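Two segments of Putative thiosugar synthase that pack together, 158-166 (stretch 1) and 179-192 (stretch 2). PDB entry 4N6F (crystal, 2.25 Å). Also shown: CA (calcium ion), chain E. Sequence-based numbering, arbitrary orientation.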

# COMPACT_ATOMS: atom_id res chain seq x y z
N CYS A 158 -27.63 2.66 -10.47
CA CYS A 158 -26.53 1.71 -10.54
C CYS A 158 -26.06 1.31 -9.14
O CYS A 158 -26.14 2.11 -8.20
CB CYS A 158 -25.40 2.27 -11.41
SG CYS A 158 -25.90 2.39 -13.16
N ALA A 159 -25.62 0.06 -8.98
CA ALA A 159 -25.24 -0.47 -7.68
C ALA A 159 -23.90 0.09 -7.21
O ALA A 159 -23.72 0.41 -6.04
CB ALA A 159 -25.19 -2.00 -7.73
N ALA A 160 -22.95 0.18 -8.13
CA ALA A 160 -21.61 0.65 -7.85
C ALA A 160 -21.02 1.17 -9.16
O ALA A 160 -21.53 0.85 -10.24
CB ALA A 160 -20.75 -0.48 -7.31
N LEU A 161 -19.97 1.97 -9.04
CA LEU A 161 -19.31 2.60 -10.19
C LEU A 161 -17.89 2.12 -10.28
O LEU A 161 -17.14 2.25 -9.32
CB LEU A 161 -19.25 4.11 -10.00
CG LEU A 161 -20.08 5.01 -10.88
CD1 LEU A 161 -19.66 6.45 -10.64
CD2 LEU A 161 -19.89 4.64 -12.35
N ARG A 162 -17.51 1.60 -11.43
CA ARG A 162 -16.10 1.33 -11.69
C ARG A 162 -15.56 2.55 -12.42
O ARG A 162 -16.16 3.02 -13.40
CB ARG A 162 -15.95 0.04 -12.51
CG ARG A 162 -16.47 -1.20 -11.79
CD ARG A 162 -17.06 -2.23 -12.75
NE ARG A 162 -16.11 -2.57 -13.80
CZ ARG A 162 -16.41 -2.74 -15.10
NH1 ARG A 162 -15.43 -3.01 -15.95
NH2 ARG A 162 -17.65 -2.63 -15.55
N VAL A 163 -14.43 3.07 -11.93
CA VAL A 163 -13.86 4.32 -12.43
C VAL A 163 -12.42 4.09 -12.88
O VAL A 163 -11.63 3.48 -12.16
CB VAL A 163 -13.93 5.41 -11.32
CG1 VAL A 163 -13.23 6.68 -11.75
CG2 VAL A 163 -15.38 5.71 -10.97
N MET A 164 -12.08 4.57 -14.07
CA MET A 164 -10.79 4.27 -14.68
C MET A 164 -9.68 5.05 -14.02
O MET A 164 -9.75 6.27 -13.92
CB MET A 164 -10.80 4.55 -16.18
CG MET A 164 -9.43 4.40 -16.85
SD MET A 164 -9.50 4.29 -18.65
CE MET A 164 -9.42 2.53 -18.88
N ALA A 165 -8.66 4.33 -13.55
CA ALA A 165 -7.48 4.93 -12.94
C ALA A 165 -6.47 5.37 -14.00
O ALA A 165 -5.94 6.47 -13.94
CB ALA A 165 -6.83 3.93 -11.99
N SER A 166 -6.20 4.49 -14.96
CA SER A 166 -5.33 4.79 -16.10
C SER A 166 -5.62 3.75 -17.19
O SER A 166 -6.48 2.89 -17.00
CB SER A 166 -3.87 4.78 -15.69
OG SER A 166 -3.50 3.53 -15.14
N ALA A 179 -9.18 13.86 -8.99
CA ALA A 179 -10.46 13.73 -9.69
C ALA A 179 -11.31 12.55 -9.19
O ALA A 179 -12.53 12.66 -9.07
CB ALA A 179 -10.24 13.62 -11.19
N ILE A 180 -10.66 11.43 -8.89
CA ILE A 180 -11.35 10.25 -8.38
C ILE A 180 -11.80 10.49 -6.93
O ILE A 180 -12.91 10.12 -6.57
CB ILE A 180 -10.47 8.99 -8.50
CG1 ILE A 180 -10.30 8.66 -9.99
CG2 ILE A 180 -11.06 7.82 -7.73
CD1 ILE A 180 -9.30 7.56 -10.28
N ARG A 181 -10.95 11.11 -6.12
CA ARG A 181 -11.32 11.47 -4.74
C ARG A 181 -12.56 12.37 -4.70
O ARG A 181 -13.50 12.10 -3.96
CB ARG A 181 -10.16 12.17 -4.02
CG ARG A 181 -10.39 12.41 -2.53
CD ARG A 181 -9.31 13.32 -1.94
NE ARG A 181 -7.96 12.79 -2.14
CZ ARG A 181 -6.99 13.37 -2.87
NH1 ARG A 181 -5.81 12.77 -2.98
NH2 ARG A 181 -7.17 14.55 -3.47
N GLU A 182 -12.54 13.42 -5.51
CA GLU A 182 -13.69 14.32 -5.64
C GLU A 182 -14.95 13.59 -6.07
O GLU A 182 -16.04 13.85 -5.56
CB GLU A 182 -13.40 15.44 -6.65
CG GLU A 182 -14.64 16.27 -7.00
CD GLU A 182 -14.35 17.40 -7.97
OE1 GLU A 182 -14.03 18.51 -7.52
OE2 GLU A 182 -14.47 17.16 -9.19
N LEU A 183 -14.79 12.69 -7.03
CA LEU A 183 -15.93 11.93 -7.54
C LEU A 183 -16.51 11.05 -6.43
O LEU A 183 -17.73 11.00 -6.25
CB LEU A 183 -15.50 11.10 -8.75
CG LEU A 183 -16.55 10.25 -9.45
CD1 LEU A 183 -16.12 9.92 -10.87
CD2 LEU A 183 -16.82 8.96 -8.69
N ILE A 184 -15.64 10.39 -5.67
CA ILE A 184 -16.09 9.56 -4.55
C ILE A 184 -16.82 10.39 -3.48
O ILE A 184 -17.85 9.95 -2.94
CB ILE A 184 -14.91 8.79 -3.92
CG1 ILE A 184 -14.42 7.73 -4.90
CG2 ILE A 184 -15.33 8.10 -2.62
CD1 ILE A 184 -13.07 7.13 -4.55
N GLU A 185 -16.32 11.59 -3.19
CA GLU A 185 -16.99 12.50 -2.25
C GLU A 185 -18.40 12.87 -2.71
O GLU A 185 -19.30 13.00 -1.89
CB GLU A 185 -16.20 13.80 -2.06
CG GLU A 185 -14.87 13.62 -1.34
CD GLU A 185 -14.04 14.90 -1.27
OE1 GLU A 185 -14.52 15.97 -1.72
OE2 GLU A 185 -12.91 14.85 -0.75
N GLN A 186 -18.59 13.04 -4.01
CA GLN A 186 -19.86 13.54 -4.55
C GLN A 186 -20.90 12.46 -4.82
O GLN A 186 -22.09 12.75 -4.96
CB GLN A 186 -19.60 14.31 -5.85
CG GLN A 186 -18.94 15.67 -5.63
CD GLN A 186 -19.75 16.58 -4.73
OE1 GLN A 186 -19.21 17.20 -3.82
NE2 GLN A 186 -21.06 16.65 -4.95
N ILE A 187 -20.46 11.21 -4.90
CA ILE A 187 -21.30 10.10 -5.35
C ILE A 187 -21.69 9.23 -4.16
O ILE A 187 -20.89 8.97 -3.29
CB ILE A 187 -20.55 9.30 -6.44
CG1 ILE A 187 -20.30 10.18 -7.67
CG2 ILE A 187 -21.29 8.04 -6.85
CD1 ILE A 187 -21.55 10.80 -8.28
N GLY A 188 -22.95 8.80 -4.12
CA GLY A 188 -23.47 8.02 -3.01
C GLY A 188 -23.35 6.52 -3.17
O GLY A 188 -23.66 5.77 -2.24
N ILE A 189 -22.90 6.04 -4.32
CA ILE A 189 -22.74 4.60 -4.50
C ILE A 189 -21.26 4.24 -4.40
O ILE A 189 -20.40 5.08 -4.68
CB ILE A 189 -23.36 4.09 -5.80
CG1 ILE A 189 -22.88 4.88 -7.01
CG2 ILE A 189 -24.88 4.17 -5.71
CD1 ILE A 189 -23.26 4.24 -8.33
N PRO A 190 -20.95 3.01 -3.99
CA PRO A 190 -19.56 2.61 -3.88
C PRO A 190 -18.80 2.73 -5.21
O PRO A 190 -19.37 2.47 -6.28
CB PRO A 190 -19.64 1.15 -3.45
CG PRO A 190 -20.96 1.02 -2.78
CD PRO A 190 -21.86 1.93 -3.56
N VAL A 191 -17.53 3.13 -5.12
CA VAL A 191 -16.64 3.27 -6.26
C VAL A 191 -15.56 2.18 -6.21
O VAL A 191 -14.92 1.95 -5.17
CB VAL A 191 -16.00 4.68 -6.30
CG1 VAL A 191 -14.86 4.76 -7.30
CG2 VAL A 191 -17.05 5.72 -6.64
N VAL A 192 -15.41 1.50 -7.34
CA VAL A 192 -14.36 0.51 -7.58
C VAL A 192 -13.35 1.15 -8.53
O VAL A 192 -13.71 1.57 -9.64
CB VAL A 192 -14.93 -0.78 -8.23
CG1 VAL A 192 -13.82 -1.79 -8.53
CG2 VAL A 192 -15.99 -1.44 -7.36
CA CA E . -26.27 5.26 -1.93
O HOH W 1 -28.50 4.97 -1.77
O HOH W 2 -27.18 6.56 -3.96

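The contact follows a compact rule: pair two strands in parallel, then let the helix that leads into the second strand cover one face of the pair. Strand 161-164 runs alongside 191-192, while helix 179-186 runs back nearly antiparallel to the first strand, at 163°, with the axes 10.3 Å apart at closest approach. Aliphatic side chains from strand and helix meet in that gap.

The backbone register is set by three hydrogen bonds. Leu161 N donates to Pro190 O at 2.9 Å, Val192 N donates to Leu161 O at 2.7 Å, and Val163 N donates to Val192 O at 2.8 Å. Leu161 thus uses both its N and its O, while Val192 uses its N toward Leu161 and its O toward Val163, the staggered pattern of parallel strands. Pro190 accepts through its carbonyl but has no amide hydrogen to offer Ala159 O, which instead meets its ring, with Pro190 CD 3.5 Å from Ala159 O. Two of the accepting carbonyls also draw close CA-H...O contacts, with Arg162 CA 3.2 Å from Val192 O and Val191 CA 3.3 Å from Leu161 O.

Val163 and Leu161 cover the most surface, and both belong to the helix-covered side of the strand. Val163, at chi1 t, spreads its two methyls among three neighbours: CG1 lies 4.0 Å from Ile180 CG1, while CG2 sits 4.2 Å from Leu183 CD2 and 3.8 Å from Val191 CG1. A branched residue so placed ties strand neighbour and helix together at once. Leu161 reaches further along the same layer, its CD1 4.3 Å from Leu183 CD2 and 4.4 Å from Ile187 CG2. Leu183 CD2 is therefore shared by both strand residues. Ile180 and Leu183 are three positions apart, so both can point toward the strand, whereas Arg181, Glu182 and Glu185 stay out of reach of stretch 1 and exposed.

Val192 follows next in area, though its role differs. Its side chain shares the other face with Arg162, whose CG lies 3.9 Å from Val192 CB; the methylenes offer an apolar flank before the charged end leads away to hydrogen-bond outside this contact.

Ile189 closes the end of the layer. Its CD1 packs 4.1 Å from Leu161 CG and 4.2 Å from Cys158 CB, filling the space beside the loop that precedes the strand. Just before it, exposed Gly188 turns its carbonyl outward, and Gly188 O binds the calcium ion at 2.7 Å, alongside two waters.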